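Local coordinates for ABC transporter (Caldanaerobius, PDB 4G68), which probably serves as the extracellular solute-binding component of an ABC transporter, capturing sugars released from xylan for uptake by a thermophilic bacterium, at residues 151-159 with 373-382; 185-195 with 266-276. One frame throughout, in Å; residues are numbered along the deposited sequence.

Contact 1: 151-159 with 373-382; sequences DQQASVLYI and LEIQIMNNIV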
loop_
_atom_site.group_PDB
_atom_site.type_symbol
_atom_site.label_atom_id
_atom_site.label_comp_id
_atom_site.label_asym_id
_atom_site.label_seq_id
_atom_site.Cartn_x
_atom_site.Cartn_y
_atom_site.Cartn_z
ATOM N N ASP C 151 2.085 -1.209 -10.431
ATOM C CA ASP C 151 2.004 0.006 -9.611
ATOM C C ASP C 151 2.960 0.098 -8.413
ATOM O O ASP C 151 3.639 -0.860 -8.055
ATOM C CB ASP C 151 0.526 0.403 -9.304
ATOM C CG ASP C 151 -0.135 -0.392 -8.145
ATOM O OD1 ASP C 151 0.535 -1.074 -7.359
ATOM O OD2 ASP C 151 -1.384 -0.261 -7.998
ATOM N N GLN C 152 3.077 1.298 -7.868
ATOM C CA GLN C 152 3.983 1.548 -6.796
ATOM C C GLN C 152 3.208 2.205 -5.707
ATOM O O GLN C 152 2.259 2.924 -5.971
ATOM C CB GLN C 152 5.201 2.399 -7.173
ATOM C CG GLN C 152 5.102 3.310 -8.369
ATOM C CD GLN C 152 6.399 4.108 -8.609
ATOM O OE1 GLN C 152 6.942 4.764 -7.697
ATOM N NE2 GLN C 152 6.911 4.034 -9.851
ATOM N N GLN C 153 3.593 1.907 -4.466
ATOM C CA GLN C 153 2.956 2.561 -3.316
ATOM C C GLN C 153 3.865 3.621 -2.712
ATOM O O GLN C 153 5.116 3.629 -2.934
ATOM C CB GLN C 153 2.626 1.479 -2.215
ATOM C CG GLN C 153 1.636 0.342 -2.702
ATOM C CD GLN C 153 1.278 -0.721 -1.617
ATOM O OE1 GLN C 153 1.798 -0.701 -0.520
ATOM N NE2 GLN C 153 0.418 -1.663 -1.948
ATOM N N ALA C 154 3.248 4.521 -1.934
ATOM C CA ALA C 154 3.989 5.521 -1.195
ATOM C C ALA C 154 3.105 5.902 -0.016
ATOM O O ALA C 154 1.862 5.914 -0.150
ATOM C CB ALA C 154 4.261 6.730 -2.098
ATOM N N SER C 155 3.739 6.190 1.121
ATOM C CA SER C 155 2.965 6.650 2.324
ATOM C C SER C 155 2.530 8.100 2.193
ATOM O O SER C 155 3.373 8.966 1.857
ATOM C CB SER C 155 3.779 6.468 3.616
ATOM O OG SER C 155 5.160 6.890 3.456
ATOM N N VAL C 156 1.287 8.407 2.592
ATOM C CA VAL C 156 0.799 9.777 2.439
ATOM C C VAL C 156 0.039 10.197 3.686
ATOM O O VAL C 156 -0.780 9.419 4.159
ATOM C CB VAL C 156 -0.208 9.876 1.275
ATOM C CG1 VAL C 156 -0.776 11.300 1.123
ATOM C CG2 VAL C 156 0.455 9.435 -0.030
ATOM N N LEU C 157 0.286 11.448 4.166
ATOM C CA LEU C 157 -0.611 12.103 5.113
ATOM C C LEU C 157 -1.589 12.945 4.289
ATOM O O LEU C 157 -1.197 13.891 3.580
ATOM C CB LEU C 157 0.170 12.929 6.181
ATOM C CG LEU C 157 -0.614 13.768 7.231
ATOM C CD1 LEU C 157 -1.593 12.948 8.069
ATOM C CD2 LEU C 157 0.362 14.534 8.111
ATOM N N TYR C 158 -2.884 12.635 4.432
ATOM C CA TYR C 158 -3.952 13.406 3.800
ATOM C C TYR C 158 -4.479 14.412 4.797
ATOM O O TYR C 158 -4.798 14.049 5.918
ATOM C CB TYR C 158 -5.097 12.479 3.373
ATOM C CG TYR C 158 -4.666 11.435 2.375
ATOM C CD1 TYR C 158 -4.739 11.679 1.013
ATOM C CD2 TYR C 158 -4.250 10.174 2.793
ATOM C CE1 TYR C 158 -4.368 10.709 0.082
ATOM C CE2 TYR C 158 -3.865 9.202 1.871
ATOM C CZ TYR C 158 -3.934 9.470 0.537
ATOM O OH TYR C 158 -3.566 8.479 -0.349
ATOM N N ILE C 159 -4.564 15.679 4.365
ATOM C CA ILE C 159 -5.017 16.805 5.181
ATOM C C ILE C 159 -6.326 17.323 4.572
ATOM O O ILE C 159 -6.337 17.710 3.401
ATOM C CB ILE C 159 -3.934 17.952 5.106
ATOM C CG1 ILE C 159 -2.588 17.445 5.574
ATOM C CG2 ILE C 159 -4.345 19.256 5.827
ATOM C CD1 ILE C 159 -2.689 16.898 6.974
ATOM N N LEU C 373 -4.397 15.604 -6.830
ATOM C CA LEU C 373 -3.947 14.871 -5.661
ATOM C C LEU C 373 -2.944 13.762 -6.031
ATOM O O LEU C 373 -1.925 13.565 -5.343
ATOM C CB LEU C 373 -5.146 14.295 -4.878
ATOM C CG LEU C 373 -4.864 13.641 -3.520
ATOM C CD1 LEU C 373 -4.304 14.666 -2.531
ATOM C CD2 LEU C 373 -6.136 12.981 -2.919
ATOM N N GLU C 374 -3.188 13.094 -7.147
ATOM C CA GLU C 374 -2.212 12.152 -7.701
ATOM C C GLU C 374 -0.836 12.776 -8.001
ATOM O O GLU C 374 0.218 12.191 -7.699
ATOM C CB GLU C 374 -2.778 11.530 -8.984
ATOM C CG GLU C 374 -1.870 10.501 -9.679
ATOM C CD GLU C 374 -1.777 9.114 -8.990
ATOM O OE1 GLU C 374 -2.210 8.928 -7.821
ATOM O OE2 GLU C 374 -1.184 8.211 -9.621
ATOM N N ILE C 375 -0.858 13.901 -8.709
ATOM C CA ILE C 375 0.329 14.690 -9.039
ATOM C C ILE C 375 1.029 15.145 -7.748
ATOM O O ILE C 375 2.293 15.094 -7.590
ATOM C CB ILE C 375 -0.097 15.925 -9.846
ATOM C CG1 ILE C 375 -0.674 15.474 -11.187
ATOM C CG2 ILE C 375 1.085 16.849 -10.127
ATOM C CD1 ILE C 375 -1.458 16.527 -11.929
ATOM N N GLN C 376 0.217 15.569 -6.807
ATOM C CA GLN C 376 0.750 16.056 -5.522
ATOM C C GLN C 376 1.535 14.970 -4.754
ATOM O O GLN C 376 2.649 15.230 -4.238
ATOM C CB GLN C 376 -0.342 16.722 -4.674
ATOM C CG GLN C 376 0.281 17.664 -3.632
ATOM C CD GLN C 376 -0.729 18.343 -2.731
ATOM O OE1 GLN C 376 -0.603 19.545 -2.411
ATOM N NE2 GLN C 376 -1.753 17.595 -2.349
ATOM N N ILE C 377 0.940 13.766 -4.701
ATOM C CA ILE C 377 1.585 12.609 -4.141
ATOM C C ILE C 377 2.940 12.468 -4.825
ATOM O O ILE C 377 3.950 12.440 -4.143
ATOM C CB ILE C 377 0.734 11.308 -4.193
ATOM C CG1 ILE C 377 -0.435 11.408 -3.202
ATOM C CG2 ILE C 377 1.612 10.117 -3.787
ATOM C CD1 ILE C 377 -1.529 10.333 -3.344
ATOM N N MET C 378 2.972 12.389 -6.158
ATOM C CA MET C 378 4.255 12.393 -6.868
ATOM C C MET C 378 5.236 13.488 -6.376
ATOM O O MET C 378 6.373 13.185 -5.964
ATOM C CB MET C 378 4.016 12.523 -8.361
ATOM C CG MET C 378 3.732 11.197 -9.027
ATOM S SD MET C 378 3.606 11.339 -10.839
ATOM C CE MET C 378 5.199 11.712 -11.304
ATOM N N ASN C 379 4.766 14.735 -6.380
ATOM C CA ASN C 379 5.553 15.928 -5.989
ATOM C C ASN C 379 5.933 16.124 -4.508
ATOM O O ASN C 379 7.093 16.401 -4.178
ATOM C CB ASN C 379 4.785 17.165 -6.457
ATOM C CG ASN C 379 4.770 17.281 -7.957
ATOM O OD1 ASN C 379 5.479 16.534 -8.663
ATOM N ND2 ASN C 379 3.989 18.222 -8.457
ATOM N N ASN C 380 4.946 16.066 -3.634
ATOM C CA ASN C 380 5.200 16.180 -2.197
ATOM C C ASN C 380 5.805 14.948 -1.551
ATOM O O ASN C 380 6.417 15.092 -0.494
ATOM C CB ASN C 380 3.944 16.571 -1.447
ATOM C CG ASN C 380 3.483 17.991 -1.793
ATOM O OD1 ASN C 380 4.071 18.670 -2.672
ATOM N ND2 ASN C 380 2.394 18.431 -1.136
ATOM N N ILE C 381 5.646 13.750 -2.144
ATOM C CA ILE C 381 6.146 12.529 -1.491
ATOM C C ILE C 381 7.211 11.773 -2.275
ATOM O O ILE C 381 8.341 11.514 -1.766
ATOM C CB ILE C 381 5.005 11.514 -1.083
ATOM C CG1 ILE C 381 4.128 12.070 0.038
ATOM C CG2 ILE C 381 5.619 10.228 -0.532
ATOM C CD1 ILE C 381 2.911 12.817 -0.437
ATOM N N VAL C 382 6.862 11.377 -3.490
ATOM C CA VAL C 382 7.767 10.491 -4.168
ATOM C C VAL C 382 9.045 11.192 -4.718
ATOM O O VAL C 382 10.149 10.712 -4.498
ATOM C CB VAL C 382 7.044 9.620 -5.215
ATOM C CG1 VAL C 382 8.028 8.607 -5.780
ATOM C CG2 VAL C 382 5.882 8.857 -4.571
#
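Ala-154, Val-156 and Tyr-158 of the long strand 144-160, part of the mixed sheet of this solute-binding fold, pack on Leu-373, Ile-377, Ile-381 and Val-382 of helix 372-382. The local axes are nearly perpendicular, at 88°, and approach to 8.9 Å, so the strand runs across one stripe of the helix, Leu-373, Ile-377 and Ile-381, with Val-382 beside it. That stripe is widened by a pi-type turn: Ile-377 O accepts from both Ile-381 N and Val-382 N, and these two consecutive residues both point toward the strand. Val-156 occupies the middle. With CG1 anti to the backbone N (chi1 178°), its CG2 reaches the helix and lies 3.8 Å from Ile-377 CG1, the two side chains meeting at about a right angle. The same methyl also touches Ile-381 CD1 at 4.2 Å. Val-156 CG1 instead sits over the centre of the Tyr-158 ring, 3.6 Å above its plane. Leu-373 CD2 comes to the edge of that ring, 4.2 Å from Tyr-158 CE1. Farther along, Ile-377 CD1 lies 4.1 Å from Tyr-158 OH, a hydroxyl hydrogen-bonded to Gly-278 O. At the other end, Ala-154 CB abuts Val-382 CG2 at 3.6 Å. Next to it, Ile-381 CG2 approaches Ser-155 O at 3.5 Å and also touches Ala-154 CB. Shortening Ile-377 to an alanine would probably open a gap beneath Val-156 CG2 and deprive the hydroxyl end of Tyr-158 of its neighbour on the helix. Ala-299 of strand 297-300 also touches Val-156 and Ile-377. Every side-chain pair across the interface is an apolar or van der Waals contact, which implies that this face is held by burial of hydrocarbon, while the buried Tyr-158 hydroxyl is satisfied from strand 274-278.

Contact 2: 185-195 with 266-276; sequences FKSKGVTPFAL and EFNQGKAAMYF
Residues 191-193 and 272-274 run in parallel register, their CA atoms paired in the same order, and form a single bridge at Phe-193 and Met-274. Two backbone bonds make the bridge, Met-274 N to Pro-192 O (2.8 Å) and Ala-194 N to Met-274 O (3.0 Å, N-H...O angle 159°); Ala-273 N to Thr-191 O (2.9 Å) adds a third just before it. Met-274 is thus gripped through both N and O. Its side chain then works against Phe-193, whose CB leaves away from the partner segment but whose first torsion (chi1 -85°) sets CG beside the backbone N, and the ring comes back toward Met-274. Met-274 CB stands over one ring face, and SD lies obliquely, 4.6 Å from the Phe-193 centroid, a Met-aromatic contact. Phe-276 CB meets the same ring at its edge. The bridge sets the loop 188-195 beside the start of strand 274-278, whose antiparallel neighbour is strand 144-160; both segments leave helices closed by Schellman motifs, with Gly-189 and Gly-270 at positive phi. In the last turn of helix 175-187, Phe-185, whose O accepts from Val-190 N in the Schellman motif, offers a ring face to Ala-273 CB, a CH-pi contact 3.6 Å from the centroid and 16° off the normal. Ala-194 CB packs 3.1 Å from Glu-266 OE1 and also against Ala-272 CB and Phe-267 CB. Two waters bridge the segments. One accepts from Thr-191 N and donates to Lys-271 O, while the Thr-191 hydroxyl is bonded to Asp-252. The other donates to Leu-195 O at 2.6 Å and to Glu-266 OE1 at 2.8 Å, linking a loop carbonyl to the last turn of helix 260-268.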
loop_
_atom_site.group_PDB
_atom_site.type_symbol
_atom_site.label_atom_id
_atom_site.label_comp_id
_atom_site.label_asym_id
_atom_site.label_seq_id
_atom_site.Cartn_x
_atom_site.Cartn_y
_atom_site.Cartn_z
ATOM N N PHE C 185 -7.724 19.509 17.605
ATOM C CA PHE C 185 -8.952 18.993 16.988
ATOM C C PHE C 185 -9.860 18.262 17.943
ATOM O O PHE C 185 -11.081 18.421 17.914
ATOM C CB PHE C 185 -8.651 18.074 15.796
ATOM C CG PHE C 185 -8.248 18.829 14.557
ATOM C CD1 PHE C 185 -9.149 19.729 13.937
ATOM C CD2 PHE C 185 -6.980 18.639 13.986
ATOM C CE1 PHE C 185 -8.785 20.422 12.783
ATOM C CE2 PHE C 185 -6.625 19.331 12.823
ATOM C CZ PHE C 185 -7.522 20.220 12.225
ATOM N N LYS C 186 -9.255 17.469 18.806
ATOM C CA LYS C 186 -10.024 16.695 19.764
ATOM C C LYS C 186 -10.804 17.617 20.654
ATOM O O LYS C 186 -11.956 17.321 20.951
ATOM C CB LYS C 186 -9.076 15.817 20.575
ATOM C CG LYS C 186 -9.697 15.063 21.741
ATOM C CD LYS C 186 -10.658 13.980 21.278
ATOM C CE LYS C 186 -10.900 12.922 22.354
ATOM N NZ LYS C 186 -11.838 11.870 21.848
ATOM N N SER C 187 -10.165 18.719 21.079
ATOM C CA SER C 187 -10.785 19.756 21.937
ATOM C C SER C 187 -11.868 20.580 21.214
ATOM O O SER C 187 -12.686 21.199 21.894
ATOM C CB SER C 187 -9.729 20.681 22.567
ATOM O OG SER C 187 -9.109 21.571 21.636
ATOM N N LYS C 188 -11.889 20.551 19.872
ATOM C CA LYS C 188 -13.039 21.070 19.033
ATOM C C LYS C 188 -14.168 20.042 18.671
ATOM O O LYS C 188 -15.148 20.343 17.926
ATOM C CB LYS C 188 -12.495 21.754 17.763
ATOM C CG LYS C 188 -11.586 22.942 18.064
ATOM C CD LYS C 188 -12.383 24.101 18.675
ATOM C CE LYS C 188 -11.804 25.426 18.215
ATOM N NZ LYS C 188 -10.386 25.583 18.663
ATOM N N GLY C 189 -14.060 18.857 19.264
ATOM C CA GLY C 189 -14.963 17.718 19.005
ATOM C C GLY C 189 -14.751 17.185 17.606
ATOM O O GLY C 189 -15.687 16.614 17.008
ATOM N N VAL C 190 -13.551 17.389 17.072
ATOM C CA VAL C 190 -13.213 16.901 15.678
ATOM C C VAL C 190 -12.292 15.658 15.671
ATOM O O VAL C 190 -11.154 15.702 16.154
ATOM C CB VAL C 190 -12.584 18.025 14.770
ATOM C CG1 VAL C 190 -12.245 17.488 13.386
ATOM C CG2 VAL C 190 -13.517 19.242 14.641
ATOM N N THR C 191 -12.763 14.558 15.092
ATOM C CA THR C 191 -11.936 13.343 14.972
ATOM C C THR C 191 -10.631 13.677 14.212
ATOM O O THR C 191 -10.691 14.049 13.029
ATOM C CB THR C 191 -12.726 12.220 14.219
ATOM O OG1 THR C 191 -13.944 11.943 14.908
ATOM C CG2 THR C 191 -11.950 10.935 14.145
ATOM N N PRO C 192 -9.459 13.564 14.879
ATOM C CA PRO C 192 -8.208 14.002 14.245
ATOM C C PRO C 192 -7.856 13.076 13.099
ATOM O O PRO C 192 -7.487 13.538 12.065
ATOM C CB PRO C 192 -7.163 13.816 15.379
ATOM C CG PRO C 192 -7.978 14.072 16.602
ATOM C CD PRO C 192 -9.268 13.342 16.326
ATOM N N PHE C 193 -7.917 11.766 13.326
ATOM C CA PHE C 193 -7.599 10.818 12.272
ATOM C C PHE C 193 -8.784 9.870 12.081
ATOM O O PHE C 193 -9.313 9.341 13.072
ATOM C CB PHE C 193 -6.397 9.934 12.655
ATOM C CG PHE C 193 -5.043 10.532 12.363
ATOM C CD1 PHE C 193 -4.344 10.229 11.159
ATOM C CD2 PHE C 193 -4.405 11.333 13.312
ATOM C CE1 PHE C 193 -3.088 10.799 10.921
ATOM C CE2 PHE C 193 -3.126 11.838 13.077
ATOM C CZ PHE C 193 -2.463 11.555 11.900
ATOM N N ALA C 194 -9.177 9.640 10.821
ATOM C CA ALA C 194 -10.066 8.530 10.494
ATOM C C ALA C 194 -9.195 7.317 10.370
ATOM O O ALA C 194 -8.445 7.237 9.400
ATOM C CB ALA C 194 -10.777 8.764 9.166
ATOM N N LEU C 195 -9.273 6.385 11.330
ATOM C CA LEU C 195 -8.569 5.066 11.136
ATOM C C LEU C 195 -9.514 3.824 11.249
ATOM O O LEU C 195 -10.318 3.762 12.185
ATOM C CB LEU C 195 -7.348 4.950 12.047
ATOM C CG LEU C 195 -6.659 3.590 12.189
ATOM C CD1 LEU C 195 -5.989 3.128 10.873
ATOM C CD2 LEU C 195 -5.689 3.532 13.355
ATOM N N GLU C 266 -15.458 7.529 6.242
ATOM C CA GLU C 266 -15.340 8.568 7.271
ATOM C C GLU C 266 -14.699 9.839 6.721
ATOM O O GLU C 266 -15.310 10.924 6.714
ATOM C CB GLU C 266 -14.454 8.075 8.392
ATOM C CG GLU C 266 -15.216 7.913 9.688
ATOM C CD GLU C 266 -14.321 7.577 10.870
ATOM O OE1 GLU C 266 -13.089 7.606 10.821
ATOM O OE2 GLU C 266 -14.885 7.238 11.906
ATOM N N PHE C 267 -13.464 9.680 6.246
ATOM C CA PHE C 267 -12.679 10.798 5.756
ATOM C C PHE C 267 -13.275 11.474 4.563
ATOM O O PHE C 267 -13.169 12.701 4.477
ATOM C CB PHE C 267 -11.287 10.366 5.368
ATOM C CG PHE C 267 -10.320 11.515 5.183
ATOM C CD1 PHE C 267 -10.057 12.397 6.225
ATOM C CD2 PHE C 267 -9.662 11.697 3.983
ATOM C CE1 PHE C 267 -9.145 13.433 6.065
ATOM C CE2 PHE C 267 -8.724 12.706 3.819
ATOM C CZ PHE C 267 -8.481 13.599 4.854
ATOM N N ASN C 268 -13.860 10.693 3.651
ATOM C CA ASN C 268 -14.444 11.264 2.433
ATOM C C ASN C 268 -15.773 11.960 2.663
ATOM O O ASN C 268 -16.211 12.743 1.810
ATOM C CB ASN C 268 -14.347 10.365 1.151
ATOM C CG ASN C 268 -15.493 9.365 0.982
ATOM O OD1 ASN C 268 -16.506 9.388 1.670
ATOM N ND2 ASN C 268 -15.319 8.460 0.018
ATOM N N GLN C 269 -16.391 11.687 3.827
ATOM C CA GLN C 269 -17.598 12.416 4.247
ATOM C C GLN C 269 -17.258 13.662 5.066
ATOM O O GLN C 269 -18.142 14.348 5.566
ATOM C CB GLN C 269 -18.536 11.480 5.018
ATOM C CG GLN C 269 -19.163 10.394 4.141
ATOM C CD GLN C 269 -19.892 10.951 2.920
ATOM O OE1 GLN C 269 -19.410 10.850 1.769
ATOM N NE2 GLN C 269 -21.046 11.548 3.156
ATOM N N GLY C 270 -15.972 13.952 5.181
ATOM C CA GLY C 270 -15.506 15.168 5.884
ATOM C C GLY C 270 -15.539 15.024 7.390
ATOM O O GLY C 270 -15.661 15.997 8.106
ATOM N N LYS C 271 -15.442 13.800 7.888
ATOM C CA LYS C 271 -15.652 13.543 9.322
ATOM C C LYS C 271 -14.363 13.366 10.117
ATOM O O LYS C 271 -14.396 12.997 11.306
ATOM C CB LYS C 271 -16.591 12.328 9.556
ATOM C CG LYS C 271 -18.016 12.494 9.027
ATOM C CD LYS C 271 -18.809 11.243 9.350
ATOM C CE LYS C 271 -20.243 11.302 8.820
ATOM N NZ LYS C 271 -21.105 11.964 9.833
ATOM N N ALA C 272 -13.223 13.611 9.477
ATOM C CA ALA C 272 -11.928 13.617 10.222
ATOM C C ALA C 272 -10.963 14.600 9.600
ATOM O O ALA C 272 -11.002 14.786 8.354
ATOM C CB ALA C 272 -11.314 12.227 10.252
ATOM N N ALA C 273 -10.132 15.238 10.455
ATOM C CA ALA C 273 -9.030 16.174 9.991
ATOM C C ALA C 273 -8.039 15.521 9.019
ATOM O O ALA C 273 -7.736 16.136 7.966
ATOM C CB ALA C 273 -8.238 16.712 11.187
ATOM N N MET C 274 -7.529 14.316 9.412
ATOM C CA MET C 274 -6.445 13.575 8.772
ATOM C C MET C 274 -6.696 12.074 8.568
ATOM O O MET C 274 -7.652 11.502 9.099
ATOM C CB MET C 274 -5.054 13.771 9.490
ATOM C CG MET C 274 -4.705 15.208 9.913
ATOM S SD MET C 274 -3.253 15.432 10.982
ATOM C CE MET C 274 -1.901 15.453 9.813
ATOM N N TYR C 275 -5.919 11.504 7.622
ATOM C CA TYR C 275 -5.858 10.045 7.338
ATOM C C TYR C 275 -4.455 9.799 6.943
ATOM O O TYR C 275 -3.865 10.606 6.184
ATOM C CB TYR C 275 -6.613 9.765 6.133
ATOM C CG TYR C 275 -6.755 8.363 5.715
ATOM C CD1 TYR C 275 -7.903 7.634 6.056
ATOM C CD2 TYR C 275 -5.808 7.764 4.842
ATOM C CE1 TYR C 275 -8.063 6.325 5.631
ATOM C CE2 TYR C 275 -5.981 6.453 4.423
ATOM C CZ TYR C 275 -7.097 5.732 4.807
ATOM O OH TYR C 275 -7.236 4.400 4.393
ATOM N N PHE C 276 -3.933 8.653 7.372
ATOM C CA PHE C 276 -2.632 8.303 6.914
ATOM C C PHE C 276 -2.575 6.905 6.303
ATOM O O PHE C 276 -3.041 5.944 6.861
ATOM C CB PHE C 276 -1.617 8.446 8.051
ATOM C CG PHE C 276 -0.263 7.995 7.671
ATOM C CD1 PHE C 276 0.568 8.827 6.941
ATOM C CD2 PHE C 276 0.177 6.708 7.999
ATOM C CE1 PHE C 276 1.812 8.410 6.519
ATOM C CE2 PHE C 276 1.418 6.278 7.555
ATOM C CZ PHE C 276 2.226 7.122 6.848
HETATM O O HOH W 1 -15.397 14.848 13.196
HETATM O O HOH W 2 -12.397 5.375 12.335
#

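From the N terminus, the first of these segments to appear is 151-159, after which the chain passes through helix 175-187 into 185-195. Contact 2 closes a loop of 70 intervening residues, largely helical, when 266-276 returns beside that segment. Contact 1 closes later, 213 residues lying between its segments, when helix 372-382 arrives; contact 2 is therefore nested inside it and the two do not cross. Their centres lie about 19 Å apart, yet they meet through the sheet: strands 144-160 and 274-278 are antiparallel neighbours, with a probable hydrogen bond from Tyr-158 N to Tyr-275 O (2.9 Å). The shared sheet thus connects a late helix to the loop following helix 175-187.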